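Local coordinates for 2-Cys peroxiredoxin (Plasmodium yoelii, PDB 2H01), which probably reduces hydrogen peroxide and organic hydroperoxides to water and alcohols as a thiol-specific, thioredoxin-linked peroxidase, at residues A[50-53]-A[54-58]; A[58-61]-A[62-65]; A[155-158]-A[159-163]. All coordinates share one frame; numbering follows the deposited sequence.

Interaction 1: A[50-53]-A[54-58]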
ATOM      1  N   GLU A  50      -6.712  -8.982  -2.413  1.00 27.05           N
ATOM      2  CA  GLU A  50      -6.290  -7.595  -2.266  1.00 27.98           C
ATOM      3  C   GLU A  50      -5.280  -7.205  -3.336  1.00 26.45           C
ATOM      4  O   GLU A  50      -5.383  -6.127  -3.927  1.00 24.99           O
ATOM      5  CB  GLU A  50      -5.712  -7.321  -0.865  1.00 29.13           C
ATOM      6  CG  GLU A  50      -5.093  -8.525  -0.176  1.00 34.98           C
ATOM      7  CD  GLU A  50      -6.136  -9.452   0.441  1.00 38.31           C
ATOM      8  OE1 GLU A  50      -6.988  -8.963   1.218  1.00 38.37           O
ATOM      9  OE2 GLU A  50      -6.094 -10.669   0.160  1.00 39.01           O
ATOM     10  N   ILE A  51      -4.298  -8.046  -3.611  1.00 20.00           N
ATOM     11  CA  ILE A  51      -3.341  -7.711  -4.645  1.00 20.00           C
ATOM     12  C   ILE A  51      -4.006  -7.615  -6.012  1.00 20.00           C
ATOM     13  O   ILE A  51      -3.815  -6.656  -6.740  1.00 26.14           O
ATOM     14  CB  ILE A  51      -2.184  -8.712  -4.695  1.00 20.00           C
ATOM     15  CG1 ILE A  51      -1.378  -8.674  -3.396  1.00 20.00           C
ATOM     16  CG2 ILE A  51      -1.324  -8.444  -5.898  1.00 20.00           C
ATOM     17  CD1 ILE A  51      -0.479  -9.838  -3.180  1.00 20.00           C
ATOM     18  N   ILE A  52      -4.628  -8.306  -6.431  1.00 20.00           N
ATOM     19  CA  ILE A  52      -5.507  -8.367  -7.593  1.00 20.00           C
ATOM     20  C   ILE A  52      -6.653  -7.369  -7.472  1.00 20.00           C
ATOM     21  O   ILE A  52      -6.968  -6.642  -8.425  1.00 22.43           O
ATOM     22  CB  ILE A  52      -6.064  -9.793  -7.774  1.00 20.00           C
ATOM     23  CG1 ILE A  52      -4.936 -10.823  -7.682  1.00 20.00           C
ATOM     24  CG2 ILE A  52      -6.796  -9.913  -9.101  1.00 20.00           C
ATOM     25  CD1 ILE A  52      -5.421 -12.248  -7.546  1.00 20.00           C
ATOM     26  N   ALA A  53      -7.275  -7.287  -6.742  1.00 22.00           N
ATOM     27  CA  ALA A  53      -8.263  -6.207  -6.779  1.00 22.08           C
ATOM     28  C   ALA A  53      -7.572  -4.857  -7.019  1.00 24.24           C
ATOM     29  O   ALA A  53      -8.077  -4.026  -7.768  1.00 24.91           O
ATOM     30  CB  ALA A  53      -9.043  -6.164  -5.482  1.00 19.04           C
ATOM     31  N   LEU A  54      -6.422  -4.641  -6.382  1.00 24.94           N
ATOM     32  CA  LEU A  54      -5.699  -3.385  -6.555  1.00 25.17           C
ATOM     33  C   LEU A  54      -5.073  -3.269  -7.942  1.00 26.14           C
ATOM     34  O   LEU A  54      -5.219  -2.237  -8.610  1.00 26.49           O
ATOM     35  CB  LEU A  54      -4.603  -3.232  -5.492  1.00 24.56           C
ATOM     36  CG  LEU A  54      -5.068  -3.107  -4.042  1.00 25.39           C
ATOM     37  CD1 LEU A  54      -3.858  -3.074  -3.125  1.00 23.51           C
ATOM     38  CD2 LEU A  54      -5.914  -1.845  -3.867  1.00 21.90           C
ATOM     39  N   ASP A  55      -4.381  -4.322  -8.377  1.00 27.23           N
ATOM     40  CA  ASP A  55      -3.736  -4.290  -9.686  1.00 27.95           C
ATOM     41  C   ASP A  55      -4.752  -4.102 -10.807  1.00 28.47           C
ATOM     42  O   ASP A  55      -4.464  -3.449 -11.815  1.00 28.57           O
ATOM     43  CB  ASP A  55      -2.937  -5.562  -9.953  1.00 28.33           C
ATOM     44  CG  ASP A  55      -2.064  -5.433 -11.190  1.00 30.23           C
ATOM     45  OD1 ASP A  55      -1.133  -4.597 -11.175  1.00 32.86           O
ATOM     46  OD2 ASP A  55      -2.310  -6.146 -12.182  1.00 31.40           O
ATOM     47  N   LYS A  56      -5.931  -4.692 -10.636  1.00 27.98           N
ATOM     48  CA  LYS A  56      -6.977  -4.554 -11.641  1.00 27.85           C
ATOM     49  C   LYS A  56      -7.455  -3.104 -11.694  1.00 27.35           C
ATOM     50  O   LYS A  56      -8.010  -2.669 -12.688  1.00 26.61           O
ATOM     51  CB  LYS A  56      -8.154  -5.482 -11.333  1.00 27.55           C
ATOM     52  CG  LYS A  56      -8.062  -6.837 -12.026  1.00 27.05           C
ATOM     53  CD  LYS A  56      -9.176  -7.754 -11.523  1.00 28.08           C
ATOM     54  CE  LYS A  56      -9.079  -9.139 -12.139  1.00 30.65           C
ATOM     55  NZ  LYS A  56      -9.955 -10.101 -11.409  1.00 33.35           N
ATOM     56  N   ALA A  57      -7.229  -2.357 -10.619  1.00 26.36           N
ATOM     57  CA  ALA A  57      -7.641  -0.960 -10.571  1.00 25.57           C
ATOM     58  C   ALA A  57      -6.443  -0.008 -10.709  1.00 26.09           C
ATOM     59  O   ALA A  57      -6.566   1.186 -10.471  1.00 26.84           O
ATOM     60  CB  ALA A  57      -8.369  -0.693  -9.272  1.00 25.67           C
ATOM     61  N   LEU A  58      -5.293  -0.536 -11.105  1.00 27.05           N
ATOM     62  CA  LEU A  58      -4.100   0.290 -11.234  1.00 27.60           C
ATOM     63  C   LEU A  58      -4.327   1.628 -11.925  1.00 28.26           C
ATOM     64  O   LEU A  58      -3.947   2.672 -11.397  1.00 29.53           O
ATOM     65  CB  LEU A  58      -2.992  -0.461 -11.970  1.00 27.04           C
ATOM     66  CG  LEU A  58      -1.657   0.291 -12.014  1.00 25.40           C
ATOM     67  CD1 LEU A  58      -1.144   0.526 -10.594  1.00 22.44           C
ATOM     68  CD2 LEU A  58      -0.647  -0.510 -12.811  1.00 26.63           C
TER

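Interaction 2: A[58-61]-A[62-65]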
ATOM      1  N   LEU A  58      -5.293  -0.536 -11.105  1.00 27.05           N
ATOM      2  CA  LEU A  58      -4.100   0.290 -11.234  1.00 27.60           C
ATOM      3  C   LEU A  58      -4.327   1.628 -11.925  1.00 28.26           C
ATOM      4  O   LEU A  58      -3.947   2.672 -11.397  1.00 29.53           O
ATOM      5  CB  LEU A  58      -2.992  -0.461 -11.970  1.00 27.04           C
ATOM      6  CG  LEU A  58      -1.657   0.291 -12.014  1.00 25.40           C
ATOM      7  CD1 LEU A  58      -1.144   0.526 -10.594  1.00 22.44           C
ATOM      8  CD2 LEU A  58      -0.647  -0.510 -12.811  1.00 26.63           C
ATOM      9  N   ASP A  59      -4.934   1.612 -13.103  1.00 28.58           N
ATOM     10  CA  ASP A  59      -5.166   2.862 -13.817  1.00 29.42           C
ATOM     11  C   ASP A  59      -5.864   3.931 -12.980  1.00 28.07           C
ATOM     12  O   ASP A  59      -5.522   5.108 -13.081  1.00 28.55           O
ATOM     13  CB  ASP A  59      -5.946   2.611 -15.107  1.00 33.27           C
ATOM     14  CG  ASP A  59      -5.083   1.982 -16.190  1.00 36.32           C
ATOM     15  OD1 ASP A  59      -3.899   2.385 -16.302  1.00 36.31           O
ATOM     16  OD2 ASP A  59      -5.586   1.104 -16.929  1.00 37.23           O
ATOM     17  N   SER A  60      -6.837   3.532 -12.167  1.00 26.41           N
ATOM     18  CA  SER A  60      -7.534   4.484 -11.301  1.00 24.34           C
ATOM     19  C   SER A  60      -6.533   5.163 -10.361  1.00 23.85           C
ATOM     20  O   SER A  60      -6.667   6.352 -10.052  1.00 23.61           O
ATOM     21  CB  SER A  60      -8.612   3.777 -10.468  1.00 24.87           C
ATOM     22  OG  SER A  60      -9.741   3.447 -11.251  1.00 25.07           O
ATOM     23  N   PHE A  61      -5.537   4.403  -9.900  1.00 22.77           N
ATOM     24  CA  PHE A  61      -4.502   4.945  -9.007  1.00 21.13           C
ATOM     25  C   PHE A  61      -3.535   5.868  -9.738  1.00 20.91           C
ATOM     26  O   PHE A  61      -3.184   6.930  -9.229  1.00 20.65           O
ATOM     27  CB  PHE A  61      -3.716   3.822  -8.325  1.00 19.87           C
ATOM     28  CG  PHE A  61      -4.490   3.118  -7.256  1.00 19.34           C
ATOM     29  CD1 PHE A  61      -5.104   1.902  -7.509  1.00 19.76           C
ATOM     30  CD2 PHE A  61      -4.681   3.719  -6.018  1.00 19.23           C
ATOM     31  CE1 PHE A  61      -5.907   1.296  -6.547  1.00 19.39           C
ATOM     32  CE2 PHE A  61      -5.484   3.121  -5.049  1.00 19.15           C
ATOM     33  CZ  PHE A  61      -6.100   1.908  -5.314  1.00 17.47           C
ATOM     34  N   LYS A  62      -3.111   5.477 -10.933  1.00 20.52           N
ATOM     35  CA  LYS A  62      -2.199   6.320 -11.693  1.00 22.91           C
ATOM     36  C   LYS A  62      -2.863   7.660 -12.019  1.00 22.92           C
ATOM     37  O   LYS A  62      -2.230   8.709 -11.942  1.00 22.03           O
ATOM     38  CB  LYS A  62      -1.770   5.628 -13.000  1.00 23.69           C
ATOM     39  CG  LYS A  62      -0.805   4.473 -12.804  1.00 26.18           C
ATOM     40  CD  LYS A  62      -0.362   3.846 -14.129  1.00 28.19           C
ATOM     41  CE  LYS A  62       0.587   2.666 -13.879  1.00 29.54           C
ATOM     42  NZ  LYS A  62       1.000   1.981 -15.134  1.00 30.56           N
ATOM     43  N   GLU A  63      -4.141   7.611 -12.385  1.00 23.58           N
ATOM     44  CA  GLU A  63      -4.897   8.814 -12.734  1.00 23.25           C
ATOM     45  C   GLU A  63      -4.935   9.801 -11.580  1.00 22.82           C
ATOM     46  O   GLU A  63      -5.033  11.012 -11.792  1.00 21.75           O
ATOM     47  CB  GLU A  63      -6.332   8.445 -13.142  1.00 22.51           C
ATOM     48  CG  GLU A  63      -6.417   7.687 -14.457  1.00 23.66           C
ATOM     49  CD  GLU A  63      -7.750   6.983 -14.671  1.00 24.51           C
ATOM     50  OE1 GLU A  63      -8.589   6.968 -13.741  1.00 25.60           O
ATOM     51  OE2 GLU A  63      -7.948   6.425 -15.773  1.00 23.11           O
ATOM     52  N   ARG A  64      -4.853   9.282 -10.358  1.00 22.28           N
ATOM     53  CA  ARG A  64      -4.897  10.133  -9.171  1.00 21.91           C
ATOM     54  C   ARG A  64      -3.507  10.335  -8.615  1.00 22.17           C
ATOM     55  O   ARG A  64      -3.332  10.802  -7.485  1.00 21.39           O
ATOM     56  CB  ARG A  64      -5.828   9.515  -8.116  1.00 22.26           C
ATOM     57  CG  ARG A  64      -7.249   9.308  -8.646  1.00 23.64           C
ATOM     58  CD  ARG A  64      -8.159   8.614  -7.644  1.00 26.33           C
ATOM     59  NE  ARG A  64      -9.562   8.697  -8.064  1.00 29.49           N
ATOM     60  CZ  ARG A  64     -10.105   8.007  -9.070  1.00 31.07           C
ATOM     61  NH1 ARG A  64      -9.379   7.157  -9.782  1.00 31.94           N
ATOM     62  NH2 ARG A  64     -11.385   8.182  -9.372  1.00 32.25           N
ATOM     63  N   ASN A  65      -2.519   9.970  -9.426  1.00 22.79           N
ATOM     64  CA  ASN A  65      -1.110  10.116  -9.083  1.00 23.42           C
ATOM     65  C   ASN A  65      -0.726   9.373  -7.797  1.00 23.31           C
ATOM     66  O   ASN A  65      -0.028   9.912  -6.931  1.00 21.78           O
ATOM     67  CB  ASN A  65      -0.773  11.609  -8.972  1.00 23.67           C
ATOM     68  CG  ASN A  65       0.704  11.888  -9.153  1.00 25.93           C
ATOM     69  OD1 ASN A  65       1.427  11.094  -9.759  1.00 27.27           O
ATOM     70  ND2 ASN A  65       1.160  13.029  -8.641  1.00 28.81           N
TER

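Interaction 3: A[155-158]-A[159-163]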
ATOM      1  N   ASP A 155      -9.760  10.545  -3.144  1.00 21.66           N
ATOM      2  CA  ASP A 155     -10.444  11.700  -3.729  1.00 20.35           C
ATOM      3  C   ASP A 155     -10.751  12.722  -2.648  1.00 20.50           C
ATOM      4  O   ASP A 155     -10.572  13.921  -2.846  1.00 20.00           O
ATOM      5  CB  ASP A 155     -11.750  11.288  -4.428  1.00 18.79           C
ATOM      6  CG  ASP A 155     -11.512  10.583  -5.747  1.00 21.53           C
ATOM      7  OD1 ASP A 155     -12.438   9.909  -6.244  1.00 25.54           O
ATOM      8  OD2 ASP A 155     -10.398  10.702  -6.300  1.00 21.86           O
ATOM      9  N   ALA A 156     -11.218  12.247  -1.499  1.00 20.08           N
ATOM     10  CA  ALA A 156     -11.527  13.150  -0.400  1.00 20.74           C
ATOM     11  C   ALA A 156     -10.229  13.826   0.074  1.00 21.67           C
ATOM     12  O   ALA A 156     -10.198  15.043   0.311  1.00 21.56           O
ATOM     13  CB  ALA A 156     -12.182  12.377   0.753  1.00 19.00           C
ATOM     14  N   LEU A 157      -9.163  13.044   0.213  1.00 21.29           N
ATOM     15  CA  LEU A 157      -7.897  13.619   0.656  1.00 21.35           C
ATOM     16  C   LEU A 157      -7.484  14.746  -0.300  1.00 21.79           C
ATOM     17  O   LEU A 157      -7.248  15.878   0.132  1.00 22.16           O
ATOM     18  CB  LEU A 157      -6.794  12.552   0.710  1.00 20.54           C
ATOM     19  CG  LEU A 157      -5.350  13.040   0.942  1.00 19.68           C
ATOM     20  CD1 LEU A 157      -5.248  13.810   2.272  1.00 18.10           C
ATOM     21  CD2 LEU A 157      -4.396  11.826   0.970  1.00 18.01           C
ATOM     22  N   GLN A 158      -7.422  14.439  -1.594  1.00 20.71           N
ATOM     23  CA  GLN A 158      -7.027  15.441  -2.566  1.00 21.20           C
ATOM     24  C   GLN A 158      -7.986  16.627  -2.603  1.00 21.60           C
ATOM     25  O   GLN A 158      -7.564  17.742  -2.883  1.00 21.32           O
ATOM     26  CB  GLN A 158      -6.856  14.797  -3.949  1.00 20.45           C
ATOM     27  CG  GLN A 158      -5.860  13.628  -3.877  1.00 20.64           C
ATOM     28  CD  GLN A 158      -5.521  13.006  -5.214  1.00 21.52           C
ATOM     29  OE1 GLN A 158      -6.306  13.049  -6.158  1.00 22.32           O
ATOM     30  NE2 GLN A 158      -4.340  12.396  -5.291  1.00 18.66           N
ATOM     31  N   HIS A 159      -9.261  16.404  -2.289  1.00 21.85           N
ATOM     32  CA  HIS A 159     -10.212  17.505  -2.270  1.00 21.32           C
ATOM     33  C   HIS A 159      -9.958  18.354  -1.012  1.00 21.00           C
ATOM     34  O   HIS A 159     -10.075  19.581  -1.046  1.00 20.92           O
ATOM     35  CB  HIS A 159     -11.658  16.995  -2.273  1.00 22.93           C
ATOM     36  CG  HIS A 159     -12.672  18.066  -2.542  1.00 26.06           C
ATOM     37  ND1 HIS A 159     -12.916  18.563  -3.808  1.00 26.85           N
ATOM     38  CD2 HIS A 159     -13.485  18.757  -1.706  1.00 27.44           C
ATOM     39  CE1 HIS A 159     -13.833  19.511  -3.739  1.00 27.76           C
ATOM     40  NE2 HIS A 159     -14.195  19.650  -2.475  1.00 28.99           N
ATOM     41  N   HIS A 160      -9.593  17.705   0.089  1.00 19.14           N
ATOM     42  CA  HIS A 160      -9.307  18.421   1.334  1.00 19.35           C
ATOM     43  C   HIS A 160      -8.020  19.259   1.258  1.00 20.26           C
ATOM     44  O   HIS A 160      -7.940  20.333   1.856  1.00 19.43           O
ATOM     45  CB  HIS A 160      -9.184  17.442   2.501  1.00 19.01           C
ATOM     46  CG  HIS A 160     -10.450  16.707   2.816  1.00 17.74           C
ATOM     47  ND1 HIS A 160     -10.526  15.751   3.803  1.00 15.83           N
ATOM     48  CD2 HIS A 160     -11.684  16.774   2.259  1.00 17.63           C
ATOM     49  CE1 HIS A 160     -11.751  15.258   3.844  1.00 15.99           C
ATOM     50  NE2 HIS A 160     -12.474  15.863   2.917  1.00 16.57           N
ATOM     51  N   GLU A 161      -7.018  18.765   0.536  1.00 21.96           N
ATOM     52  CA  GLU A 161      -5.755  19.488   0.382  1.00 25.14           C
ATOM     53  C   GLU A 161      -5.995  20.755  -0.442  1.00 25.50           C
ATOM     54  O   GLU A 161      -5.359  21.788  -0.236  1.00 25.26           O
ATOM     55  CB  GLU A 161      -4.725  18.622  -0.348  1.00 26.86           C
ATOM     56  CG  GLU A 161      -4.363  17.304   0.345  1.00 29.04           C
ATOM     57  CD  GLU A 161      -3.368  16.498  -0.474  1.00 31.40           C
ATOM     58  OE1 GLU A 161      -3.647  16.254  -1.667  1.00 33.36           O
ATOM     59  OE2 GLU A 161      -2.312  16.108   0.064  1.00 30.36           O
ATOM     60  N   LYS A 162      -6.921  20.649  -1.383  1.00 25.45           N
ATOM     61  CA  LYS A 162      -7.272  21.745  -2.258  1.00 25.91           C
ATOM     62  C   LYS A 162      -8.094  22.831  -1.568  1.00 27.58           C
ATOM     63  O   LYS A 162      -7.714  23.997  -1.581  1.00 28.68           O
ATOM     64  CB  LYS A 162      -8.057  21.196  -3.450  1.00 24.25           C
ATOM     65  CG  LYS A 162      -7.420  21.433  -4.812  1.00 25.62           C
ATOM     66  CD  LYS A 162      -8.117  22.581  -5.561  1.00 29.30           C
ATOM     67  CE  LYS A 162      -7.521  22.803  -6.957  1.00 28.99           C
ATOM     68  NZ  LYS A 162      -8.294  23.801  -7.758  1.00 31.01           N
ATOM     69  N   TYR A 163      -9.202  22.450  -0.936  1.00 28.28           N
ATOM     70  CA  TYR A 163     -10.091  23.434  -0.318  1.00 28.72           C
ATOM     71  C   TYR A 163     -10.174  23.601   1.196  1.00 28.92           C
ATOM     72  O   TYR A 163     -10.826  24.534   1.665  1.00 28.98           O
ATOM     73  CB  TYR A 163     -11.508  23.225  -0.856  1.00 29.09           C
ATOM     74  CG  TYR A 163     -11.568  23.239  -2.356  1.00 30.89           C
ATOM     75  CD1 TYR A 163     -11.394  24.425  -3.074  1.00 31.58           C
ATOM     76  CD2 TYR A 163     -11.745  22.059  -3.067  1.00 32.23           C
ATOM     77  CE1 TYR A 163     -11.394  24.427  -4.474  1.00 34.31           C
ATOM     78  CE2 TYR A 163     -11.742  22.046  -4.458  1.00 34.59           C
ATOM     79  CZ  TYR A 163     -11.566  23.228  -5.154  1.00 35.04           C
ATOM     80  OH  TYR A 163     -11.551  23.192  -6.527  1.00 36.74           O
TER
HETATM   81  O   HOH W   1      -4.728  17.847  -3.659  1.00 34.01           O

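Interaction 1: A[50-53]-A[54-58]
Lys56 runs alongside Ile52, one helical turn earlier, both side chains heading in one direction, with Ile52 CG2 touching Lys56 CE at 3.9 Å. The lysine first leans over the backbone, its CB resting 3.3 Å from Ile52 O, and then runs out extended beyond CG, laying its methylenes along the isoleucine branch. CG2 is the branch that meets it: chi1 of -48° puts Ile52 CG1 beside the backbone N and leaves CG2 anti to it. On another flank Leu54 packs its branch point on the preceding turn, CG reaching Glu50 O at 3.0 Å, a tight approach for a carbon. Beneath these side chains runs the i to i+4 ladder: Leu54 N to Glu50 O, Asp55 N to Ile51 O at 2.9 Å, and Lys56 N to Ile52 O. Residues 50-56 belong to helix 49-56, which follows Cys47, the predicted peroxidatic cysteine, in the thioredoxin-like fold of peroxiredoxins; the Ile52 side chain comes within about 6 Å of that of Cys47. The ladder frays at the far end, where Ala57 N gives only a weak bond to Ala53 O (3.4 Å) but a short one to Leu54 O (2.8 Å), and Ala57 then takes the N-cap position of helix 58-63. Farther out, Leu54 is buried against Tyr37 and Leu68 of the central sheet and Val147 of helix 147-163. Asp55 turns its carboxylate off the helix, OD1 accepting from Lys96 N, while Glu50 OE1 has a long, weak ion pair with Arg122.

Interaction 2: A[58-61]-A[62-65]
Arg64 doubles back on the turn before it, and its NH1 gives Ser60 O a hydrogen bond of 2.8 Å. The carbonyl oxygen lies only 5° out of the guanidinium plane, yet the donor comes at a C=O...N angle of 114° and is tilted out of the carbonyl plane. The side chain runs extended from CG to NE and then turns at the last torsion (chi4 73°), which swings NH1 back toward the helix. Its CG passes 3.3 Å from the same Ser60 O, which also receives a weak bond from Arg64 N, while NE forms a salt bridge with Asp155 of helix 147-163. Glu63 hugs the neighbouring carbonyl: CG is 3.1 Å from Asp59 O, and OE1 lies 3.6 Å from Ser60 CA. Here helix 58-63 of the peroxiredoxin fold ends in a Schellman motif. Asn65, with positive phi, is the C-prime residue, its N bonded to Lys62 O and Val66 N to Phe61 O, and the chain passes directly into strand 66-72. At the start of the helix, Lys62 crosses Leu58 at a slant, Leu58 CD2 meeting Lys62 CE at 3.6 Å. Leu58 places CG anti to its own N, and the fully extended lysine brings its last methylene over that branch. Phe61 sends its ring inward to Ile150, Leu151 and Ile154 of helix 147-163. Asn65 OD1 is hydrogen-bonded to Lys32 NZ.

Interaction 3: A[155-158]-A[159-163]
His160 lays one face of its imidazole over the carbonyl of Ala156, a turn earlier in helix 147-163, the long helix that packs on the sheet of this peroxiredoxin fold. Ala156 O sits 3.0 Å from both His160 CG and CD2, and Ala156 C lies over the ring centre. The same oxygen accepts the short backbone bond from His160 N (2.7 Å), leaving the ring pressed tightly over an already occupied carbonyl. Ala156 CB is 4.1 Å from His160 NE2. The next residue, Glu161, stretches back along the preceding turn, with CG 3.2 Å from Leu157 O and 4.1 Å from Leu157 CD1. Its carboxylate plane is within 3° of that of the Gln158 amide, though both groups have their strongest partners outside the helix: Glu161 OE1 is hydrogen-bonded to Tyr33 OH, and Gln158 NE2 probably to Arg64 O. Lys162 N reaches Gln158 O at 3.3 Å in a weak bond. Beside it, Tyr163 brings CD2 over one face of the His159 ring, toward its rim; chi1 of -168° carries that ring anti to the backbone N. Gln158 O also receives a water, which bridges to the glutamate by donating to Gln158 O at 2.9 Å and to Glu161 OE1 at 2.8 Å.

In the fold
Interactions 1 and 2 adjoin along the chain, sharing Leu58, and their centres are 11 Å apart. They also pack on each other, Leu54 CD2 meeting Phe61 CZ at 4.0 Å, and both helices send side chains onto helix 147-163. Interaction 2 is tied to interaction 3 by polar links: Arg64 NE pairs with Asp155 OD2 at 2.8 Å, and Arg64 O lies 2.9 Å from Gln158 NE2, a probable hydrogen bond. Interactions 1 and 3 do not touch, with nearest atoms about 11 Å apart. Of the three, 50-58 is the one near predicted catalytic Cys47; interactions 2 and 3 lie away from it, the last at the surface.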